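Local coordinates for beta-galactoside alpha-2,6-sialyltransferase (Photobacterium sp., PDB 2Z4T), which probably transfers sialic acid from a CMP-activated donor to galactose-bearing acceptors such as lactose, forming an alpha-2,6 linkage, at residues A[355-360]-A[441-446]. Residues are numbered along the deposited sequence; the frame is centred on the assembly and turned at random.
Sequences PNFVFT and PDAVAG
N356, V358 and T360 are hydrogen-bonded to A443 and A445 in a parallel ladder, in which A443 and A445 each give one N-H and accept one on their O. A443 N gives its hydrogen to N356 O and A443 O receives V358 N (2.9 Å); two residues on, A445 N reaches V358 O (3.2 Å) and A445 O takes T360 N. CA-H...O contacts fill in between, among them F359 CA to A445 O at 3.2 Å. Where the strand pairing begins, the carboxylate of D442 takes over: its OD2 accepts N356 N at 2.8 Å through the anti lone pair, N-H...O angle 162°, and also lies against P355.

Apolar contacts line both faces of the sheet. On one, F357, with CG anti to the backbone N (chi1 162°), turns the CD1-CE1 edge of its ring to the partner strand, CE1 3.8 Å from A445 CB, with A443 O and A445 N near the ring plane. The F359 ring reaches along the same face, its CE1 3.6 Å from G446 CA; helix 371-386 packs on both phenylalanines. On the other face the V358 CG2 methyl meets P441 CG at 3.4 Å, the two side chains crossing at about a right angle, and T360 CG2 touches V444 CG2. G446 has no side chain, and a CB there would collide with T360 OG1, which is hydrogen-bonded to Y452.

These are neighbouring central strands of the parallel sheet in the C-terminal Rossmann-like half of the GT-B fold. With the bonds to strand 399-403, the ladder helps to set the course of 356-360 from N356, a magnesium-site residue, to T360, which touches CMP; D442 probably steadies the backbone at the metal end, and the close T360-G446 pairing probably helps to shape the nucleotide end.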
ATOM      1  N   PRO A 355      -3.439  29.912 -13.890  1.00 42.06           N
ATOM      2  CA  PRO A 355      -2.663  28.835 -13.270  1.00 40.74           C
ATOM      3  C   PRO A 355      -3.599  28.081 -12.338  1.00 40.07           C
ATOM      4  O   PRO A 355      -4.624  28.626 -11.961  1.00 40.06           O
ATOM      5  CB  PRO A 355      -1.594  29.584 -12.471  1.00 40.68           C
ATOM      6  CG  PRO A 355      -2.191  30.969 -12.231  1.00 41.48           C
ATOM      7  CD  PRO A 355      -2.941  31.249 -13.504  1.00 41.75           C
ATOM      8  N   ASN A 356      -3.275  26.842 -11.986  1.00 39.30           N
ATOM      9  CA  ASN A 356      -4.181  26.032 -11.181  1.00 38.59           C
ATOM     10  C   ASN A 356      -3.737  25.833  -9.747  1.00 38.57           C
ATOM     11  O   ASN A 356      -2.559  25.567  -9.472  1.00 38.75           O
ATOM     12  CB  ASN A 356      -4.392  24.683 -11.859  1.00 38.59           C
ATOM     13  CG  ASN A 356      -4.682  24.842 -13.323  1.00 37.28           C
ATOM     14  OD1 ASN A 356      -5.579  25.595 -13.709  1.00 36.34           O
ATOM     15  ND2 ASN A 356      -3.898  24.180 -14.150  1.00 35.27           N
ATOM     16  N   PHE A 357      -4.704  25.948  -8.845  1.00 37.89           N
ATOM     17  CA  PHE A 357      -4.471  25.892  -7.416  1.00 37.39           C
ATOM     18  C   PHE A 357      -5.246  24.711  -6.856  1.00 37.19           C
ATOM     19  O   PHE A 357      -6.438  24.583  -7.126  1.00 37.32           O
ATOM     20  CB  PHE A 357      -4.935  27.206  -6.778  1.00 37.03           C
ATOM     21  CG  PHE A 357      -5.145  27.139  -5.288  1.00 37.36           C
ATOM     22  CD1 PHE A 357      -4.204  26.544  -4.448  1.00 37.37           C
ATOM     23  CD2 PHE A 357      -6.265  27.730  -4.717  1.00 37.45           C
ATOM     24  CE1 PHE A 357      -4.400  26.498  -3.070  1.00 38.75           C
ATOM     25  CE2 PHE A 357      -6.463  27.710  -3.341  1.00 37.02           C
ATOM     26  CZ  PHE A 357      -5.533  27.096  -2.512  1.00 37.27           C
ATOM     27  N   VAL A 358      -4.569  23.835  -6.114  1.00 36.48           N
ATOM     28  CA  VAL A 358      -5.251  22.756  -5.420  1.00 36.62           C
ATOM     29  C   VAL A 358      -5.214  23.038  -3.932  1.00 37.26           C
ATOM     30  O   VAL A 358      -4.138  23.232  -3.367  1.00 37.53           O
ATOM     31  CB  VAL A 358      -4.625  21.345  -5.690  1.00 37.26           C
ATOM     32  CG1 VAL A 358      -5.274  20.265  -4.774  1.00 36.51           C
ATOM     33  CG2 VAL A 358      -4.764  20.950  -7.148  1.00 34.62           C
ATOM     34  N   PHE A 359      -6.384  23.107  -3.308  1.00 37.46           N
ATOM     35  CA  PHE A 359      -6.449  23.169  -1.869  1.00 38.05           C
ATOM     36  C   PHE A 359      -6.571  21.748  -1.351  1.00 38.80           C
ATOM     37  O   PHE A 359      -7.452  20.999  -1.819  1.00 39.50           O
ATOM     38  CB  PHE A 359      -7.622  24.020  -1.377  1.00 38.20           C
ATOM     39  CG  PHE A 359      -7.822  23.948   0.108  1.00 38.46           C
ATOM     40  CD1 PHE A 359      -7.120  24.790   0.956  1.00 38.42           C
ATOM     41  CD2 PHE A 359      -8.672  22.991   0.663  1.00 40.57           C
ATOM     42  CE1 PHE A 359      -7.285  24.707   2.335  1.00 39.94           C
ATOM     43  CE2 PHE A 359      -8.849  22.891   2.045  1.00 39.76           C
ATOM     44  CZ  PHE A 359      -8.149  23.751   2.885  1.00 39.51           C
ATOM     45  N   THR A 360      -5.705  21.368  -0.402  1.00 38.46           N
ATOM     46  CA  THR A 360      -5.782  20.033   0.193  1.00 38.01           C
ATOM     47  C   THR A 360      -6.472  20.095   1.552  1.00 39.14           C
ATOM     48  O   THR A 360      -6.069  20.871   2.419  1.00 39.43           O
ATOM     49  CB  THR A 360      -4.384  19.342   0.317  1.00 37.76           C
ATOM     50  OG1 THR A 360      -3.542  20.052   1.238  1.00 35.57           O
ATOM     51  CG2 THR A 360      -3.705  19.286  -1.015  1.00 36.42           C
ATOM     52  N   PRO A 441      -0.451  20.672  -9.673  1.00 40.74           N
ATOM     53  CA  PRO A 441      -0.902  21.959 -10.186  1.00 40.20           C
ATOM     54  C   PRO A 441       0.235  22.969 -10.038  1.00 40.44           C
ATOM     55  O   PRO A 441       1.310  22.596  -9.571  1.00 40.90           O
ATOM     56  CB  PRO A 441      -2.025  22.299  -9.225  1.00 40.03           C
ATOM     57  CG  PRO A 441      -1.532  21.733  -7.939  1.00 39.93           C
ATOM     58  CD  PRO A 441      -1.012  20.399  -8.338  1.00 40.13           C
ATOM     59  N   ASP A 442       0.005  24.229 -10.397  1.00 40.21           N
ATOM     60  CA  ASP A 442       0.998  25.279 -10.152  1.00 41.00           C
ATOM     61  C   ASP A 442       1.141  25.654  -8.683  1.00 41.02           C
ATOM     62  O   ASP A 442       2.221  26.040  -8.252  1.00 41.45           O
ATOM     63  CB  ASP A 442       0.669  26.538 -10.944  1.00 40.91           C
ATOM     64  CG  ASP A 442       0.491  26.248 -12.391  1.00 42.46           C
ATOM     65  OD1 ASP A 442       1.507  25.903 -13.038  1.00 43.91           O
ATOM     66  OD2 ASP A 442      -0.665  26.319 -12.864  1.00 42.72           O
ATOM     67  N   ALA A 443       0.058  25.575  -7.915  1.00 40.64           N
ATOM     68  CA  ALA A 443       0.151  25.912  -6.499  1.00 40.69           C
ATOM     69  C   ALA A 443      -0.654  24.947  -5.672  1.00 40.21           C
ATOM     70  O   ALA A 443      -1.773  24.576  -6.035  1.00 40.17           O
ATOM     71  CB  ALA A 443      -0.308  27.354  -6.236  1.00 40.36           C
ATOM     72  N   VAL A 444      -0.070  24.536  -4.563  1.00 40.12           N
ATOM     73  CA  VAL A 444      -0.783  23.727  -3.583  1.00 40.12           C
ATOM     74  C   VAL A 444      -0.639  24.322  -2.202  1.00 40.42           C
ATOM     75  O   VAL A 444       0.450  24.733  -1.801  1.00 40.71           O
ATOM     76  CB  VAL A 444      -0.460  22.184  -3.665  1.00 40.34           C
ATOM     77  CG1 VAL A 444       0.753  21.841  -4.559  1.00 40.02           C
ATOM     78  CG2 VAL A 444      -0.438  21.495  -2.307  1.00 38.97           C
ATOM     79  N   ALA A 445      -1.774  24.432  -1.520  1.00 40.42           N
ATOM     80  CA  ALA A 445      -1.840  24.867  -0.130  1.00 40.13           C
ATOM     81  C   ALA A 445      -2.946  24.081   0.571  1.00 40.17           C
ATOM     82  O   ALA A 445      -3.778  23.447  -0.081  1.00 40.65           O
ATOM     83  CB  ALA A 445      -2.079  26.352  -0.040  1.00 39.67           C
ATOM     84  N   GLY A 446      -2.947  24.086   1.894  1.00 39.79           N
ATOM     85  CA  GLY A 446      -3.947  23.344   2.615  1.00 39.59           C
ATOM     86  C   GLY A 446      -3.586  23.061   4.048  1.00 40.29           C
ATOM     87  O   GLY A 446      -2.708  23.713   4.645  1.00 40.40           O
TER